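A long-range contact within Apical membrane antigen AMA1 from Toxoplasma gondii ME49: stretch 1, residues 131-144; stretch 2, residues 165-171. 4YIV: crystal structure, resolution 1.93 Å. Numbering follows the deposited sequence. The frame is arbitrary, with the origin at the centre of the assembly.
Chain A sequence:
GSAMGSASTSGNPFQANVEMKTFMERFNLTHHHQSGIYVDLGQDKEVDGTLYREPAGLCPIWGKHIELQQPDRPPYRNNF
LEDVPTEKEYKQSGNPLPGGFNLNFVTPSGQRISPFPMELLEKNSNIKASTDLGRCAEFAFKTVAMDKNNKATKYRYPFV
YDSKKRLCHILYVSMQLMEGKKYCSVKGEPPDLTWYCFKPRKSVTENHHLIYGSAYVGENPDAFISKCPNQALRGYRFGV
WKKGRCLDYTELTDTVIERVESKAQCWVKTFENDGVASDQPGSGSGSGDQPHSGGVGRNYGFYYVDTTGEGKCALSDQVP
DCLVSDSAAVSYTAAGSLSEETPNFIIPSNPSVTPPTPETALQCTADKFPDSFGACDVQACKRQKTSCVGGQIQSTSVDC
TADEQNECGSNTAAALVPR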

# COMPACT_ATOMS: atom_id res chain seq x y z
N THR A 131 -16.25 4.72 6.06
CA THR A 131 -15.75 3.33 6.19
C THR A 131 -14.88 3.23 7.41
O THR A 131 -14.34 4.24 7.89
CB THR A 131 -14.95 2.82 4.96
OG1 THR A 131 -13.67 3.50 4.89
CG2 THR A 131 -15.72 2.99 3.68
N ASP A 132 -14.73 2.02 7.95
CA ASP A 132 -13.97 1.89 9.19
C ASP A 132 -12.52 2.24 8.88
O ASP A 132 -11.87 2.92 9.67
CB ASP A 132 -14.09 0.48 9.79
CG ASP A 132 -15.42 0.27 10.56
OD1 ASP A 132 -16.13 1.27 10.83
OD2 ASP A 132 -15.76 -0.88 10.89
N LEU A 133 -12.01 1.77 7.74
CA LEU A 133 -10.62 2.09 7.39
C LEU A 133 -10.44 3.61 7.28
O LEU A 133 -9.47 4.20 7.78
CB LEU A 133 -10.22 1.41 6.09
CG LEU A 133 -8.78 1.75 5.60
CD1 LEU A 133 -7.72 1.47 6.65
CD2 LEU A 133 -8.43 0.96 4.33
N GLY A 134 -11.40 4.26 6.64
CA GLY A 134 -11.40 5.70 6.57
C GLY A 134 -11.47 6.42 7.89
O GLY A 134 -10.87 7.48 8.04
N ARG A 135 -12.21 5.86 8.86
CA ARG A 135 -12.33 6.46 10.18
C ARG A 135 -10.98 6.42 10.88
O ARG A 135 -10.60 7.37 11.60
CB ARG A 135 -13.38 5.72 11.02
CG ARG A 135 -14.82 5.94 10.55
CD ARG A 135 -15.87 5.26 11.47
NE ARG A 135 -17.17 5.58 10.90
CZ ARG A 135 -17.85 4.81 10.05
NH1 ARG A 135 -17.42 3.58 9.73
NH2 ARG A 135 -18.99 5.27 9.53
N CYS A 136 -10.24 5.35 10.64
CA CYS A 136 -8.91 5.25 11.26
C CYS A 136 -7.97 6.30 10.64
O CYS A 136 -7.28 7.05 11.36
CB CYS A 136 -8.37 3.83 11.10
SG CYS A 136 -6.68 3.56 11.76
N ALA A 137 -7.95 6.35 9.33
CA ALA A 137 -7.14 7.34 8.62
C ALA A 137 -7.49 8.78 9.03
O ALA A 137 -6.61 9.64 9.18
CB ALA A 137 -7.31 7.15 7.14
N GLU A 138 -8.78 9.07 9.21
CA GLU A 138 -9.21 10.40 9.62
C GLU A 138 -8.74 10.71 11.03
O GLU A 138 -8.31 11.83 11.32
CB GLU A 138 -10.74 10.50 9.50
CG GLU A 138 -11.31 11.88 9.80
CD GLU A 138 -12.82 11.94 9.58
OE1 GLU A 138 -13.39 13.02 9.81
OE2 GLU A 138 -13.44 10.91 9.19
N PHE A 139 -8.80 9.71 11.90
CA PHE A 139 -8.28 9.83 13.25
C PHE A 139 -6.80 10.18 13.24
O PHE A 139 -6.34 11.04 14.00
CB PHE A 139 -8.50 8.53 14.00
CG PHE A 139 -7.97 8.56 15.40
CD1 PHE A 139 -8.47 9.46 16.31
CD2 PHE A 139 -6.98 7.66 15.80
CE1 PHE A 139 -7.97 9.50 17.62
CE2 PHE A 139 -6.47 7.68 17.09
CZ PHE A 139 -6.96 8.59 18.00
N ALA A 140 -6.05 9.53 12.36
CA ALA A 140 -4.62 9.85 12.21
C ALA A 140 -4.44 11.28 11.65
O ALA A 140 -3.58 12.05 12.11
CB ALA A 140 -3.95 8.82 11.31
N PHE A 141 -5.27 11.64 10.69
CA PHE A 141 -5.15 12.98 10.10
C PHE A 141 -5.43 14.08 11.14
O PHE A 141 -4.81 15.15 11.11
CB PHE A 141 -6.07 13.17 8.90
CG PHE A 141 -5.89 14.49 8.23
CD1 PHE A 141 -4.75 14.75 7.46
CD2 PHE A 141 -6.83 15.52 8.40
CE1 PHE A 141 -4.56 16.00 6.86
CE2 PHE A 141 -6.64 16.76 7.80
CZ PHE A 141 -5.51 17.01 7.03
N LYS A 142 -6.31 13.78 12.10
CA LYS A 142 -6.65 14.74 13.14
C LYS A 142 -5.78 14.65 14.38
O LYS A 142 -6.03 15.34 15.36
CB LYS A 142 -8.14 14.57 13.50
CG LYS A 142 -9.01 14.98 12.33
CD LYS A 142 -10.51 14.79 12.58
CE LYS A 142 -11.28 15.25 11.35
NZ LYS A 142 -12.75 15.18 11.51
N THR A 143 -4.73 13.84 14.32
CA THR A 143 -3.77 13.65 15.41
C THR A 143 -2.41 14.24 14.97
O THR A 143 -1.83 13.79 13.98
CB THR A 143 -3.61 12.13 15.80
OG1 THR A 143 -4.87 11.58 16.23
CG2 THR A 143 -2.61 11.93 16.91
N VAL A 144 -1.91 15.25 15.66
CA VAL A 144 -0.62 15.84 15.30
C VAL A 144 0.36 15.64 16.44
O VAL A 144 -0.05 15.50 17.59
CB VAL A 144 -0.71 17.36 14.99
CG1 VAL A 144 -1.45 17.61 13.68
CG2 VAL A 144 -1.33 18.12 16.19
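Stretch 2, residues 165-171: KRLCHIL

A short strand laid along a helix is a recurrent unit of α/β packing, and the contact between residues 131-144 and 165-171 of AMA1 shows how a single disulfide can be framed by weaker interactions of different kinds. The helix spans Asp132 to Phe141. Stretch 2 begins with Lys165 and with Arg166, whose positive phi and psi (52° and 56°) set it apart from the extended residues that follow; Leu167 to Ile170 then form a strand, and Leu171 continues with similar extended angles. Strand and helix run in nearly the same direction, their axes crossing at -29° with a closest approach of 8.7 Å. The register follows from this direction: Arg166 lies beside Asp132, Cys168 beside Cys136 and Ile170 beside Ala140. The CA atoms of Cys136 and Cys168 are 5.5 Å apart, against 8.1 Å for those of Asp132 and Arg166 and 6.5 Å for those of Ala140 and Ile170. Two residues along an extended strand thus keep pace with four along a helix, about one turn. The alternation of the strand does the rest, since Cys168 and Ile170 direct their CA-to-CB bonds toward the helix while Leu167 and His169 direct theirs away.

The covalent link lies at the middle pair of this register. Cys136 SG and Cys168 SG are 2.1 Å apart, and the chi3 of 84° is close to the roughly 90° favoured by an unstrained disulfide. Both cysteines have chi1 in the t well, and both are buried.

Polar interactions hold the N-terminal end. The CB of Arg166 points sideways, but its long side chain brings the guanidinium nearer, and Asp132 OD2 meets it at the edge, near its plane. The resulting salt bridge has two hydrogen bonds to one oxygen: Arg166 NH2 donates to Asp132 OD2 at 3.0 Å and Arg166 NE donates to Asp132 OD2 at 3.3 Å. The second carboxylate oxygen serves the helix itself, with Arg135 NH1 lying 2.9 Å from Asp132 OD1 in a salt bridge whose hydrogen bond is weak. Just before the helix, Thr131 OG1 caps its first turn by accepting from Gly134 N at 3.0 Å.

Apolar packing takes over toward the C-terminal end. The Phe139 ring presents its edge to Cys168 SG, which is 3.8 Å from Phe139 CD2 and 5.2 Å from the ring centroid, 77° off the ring normal. Ile170 extends the apolar surface, with CG1 3.8 Å from Phe139 CE2 and CD1 3.8 Å from Ala140 CB. Ile170 CD1 is equally close to the helix backbone, 3.8 Å from Ala140 CA. Beyond the helix, Thr143 CG2 makes a looser approach to Ile170 CG2 at 4.5 Å, while Thr143 OG1 donates to Phe139 O at 2.7 Å.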

# COMPACT_ATOMS: atom_id res chain seq x y z
N LYS A 165 -8.94 -6.86 14.80
CA LYS A 165 -9.32 -6.37 16.12
C LYS A 165 -10.08 -5.07 16.09
O LYS A 165 -10.60 -4.62 17.12
CB LYS A 165 -8.07 -6.21 16.97
CG LYS A 165 -7.32 -7.50 17.13
CD LYS A 165 -6.24 -7.33 18.13
CE LYS A 165 -5.61 -8.66 18.47
NZ LYS A 165 -4.55 -8.43 19.50
N ARG A 166 -10.19 -4.46 14.91
CA ARG A 166 -10.78 -3.13 14.75
C ARG A 166 -10.17 -2.12 15.69
O ARG A 166 -10.89 -1.46 16.46
CB ARG A 166 -12.31 -3.18 14.94
CG ARG A 166 -12.99 -3.88 13.83
CD ARG A 166 -14.50 -3.91 14.01
NE ARG A 166 -15.16 -2.67 13.59
CZ ARG A 166 -16.09 -2.02 14.30
NH1 ARG A 166 -16.48 -2.46 15.49
NH2 ARG A 166 -16.64 -0.91 13.80
N LEU A 167 -8.84 -1.99 15.58
CA LEU A 167 -8.03 -1.07 16.38
C LEU A 167 -7.23 -0.19 15.44
O LEU A 167 -6.65 -0.70 14.49
CB LEU A 167 -7.06 -1.83 17.29
CG LEU A 167 -7.72 -2.59 18.43
CD1 LEU A 167 -6.65 -3.35 19.19
CD2 LEU A 167 -8.47 -1.62 19.34
N CYS A 168 -7.17 1.09 15.77
CA CYS A 168 -6.44 2.09 15.00
C CYS A 168 -5.16 2.46 15.76
O CYS A 168 -5.19 3.07 16.83
CB CYS A 168 -7.32 3.32 14.77
SG CYS A 168 -6.61 4.53 13.61
N HIS A 169 -4.03 2.03 15.21
CA HIS A 169 -2.71 2.36 15.76
C HIS A 169 -2.14 3.60 15.14
O HIS A 169 -2.04 3.67 13.93
CB HIS A 169 -1.70 1.23 15.49
CG HIS A 169 -2.03 -0.05 16.19
ND1 HIS A 169 -1.56 -0.35 17.44
CD2 HIS A 169 -2.79 -1.10 15.81
CE1 HIS A 169 -2.02 -1.53 17.81
NE2 HIS A 169 -2.78 -2.00 16.84
N ILE A 170 -1.69 4.51 16.00
CA ILE A 170 -0.92 5.68 15.61
C ILE A 170 0.52 5.35 15.91
O ILE A 170 0.84 5.01 17.04
CB ILE A 170 -1.33 6.95 16.39
CG1 ILE A 170 -2.81 7.28 16.19
CG2 ILE A 170 -0.45 8.13 15.96
CD1 ILE A 170 -3.22 7.41 14.79
N LEU A 171 1.39 5.44 14.90
CA LEU A 171 2.79 5.08 15.08
C LEU A 171 3.66 6.30 15.36
O LEU A 171 3.92 7.10 14.48
CB LEU A 171 3.32 4.36 13.85
CG LEU A 171 2.58 3.10 13.41
CD1 LEU A 171 3.36 2.42 12.31
CD2 LEU A 171 2.33 2.12 14.59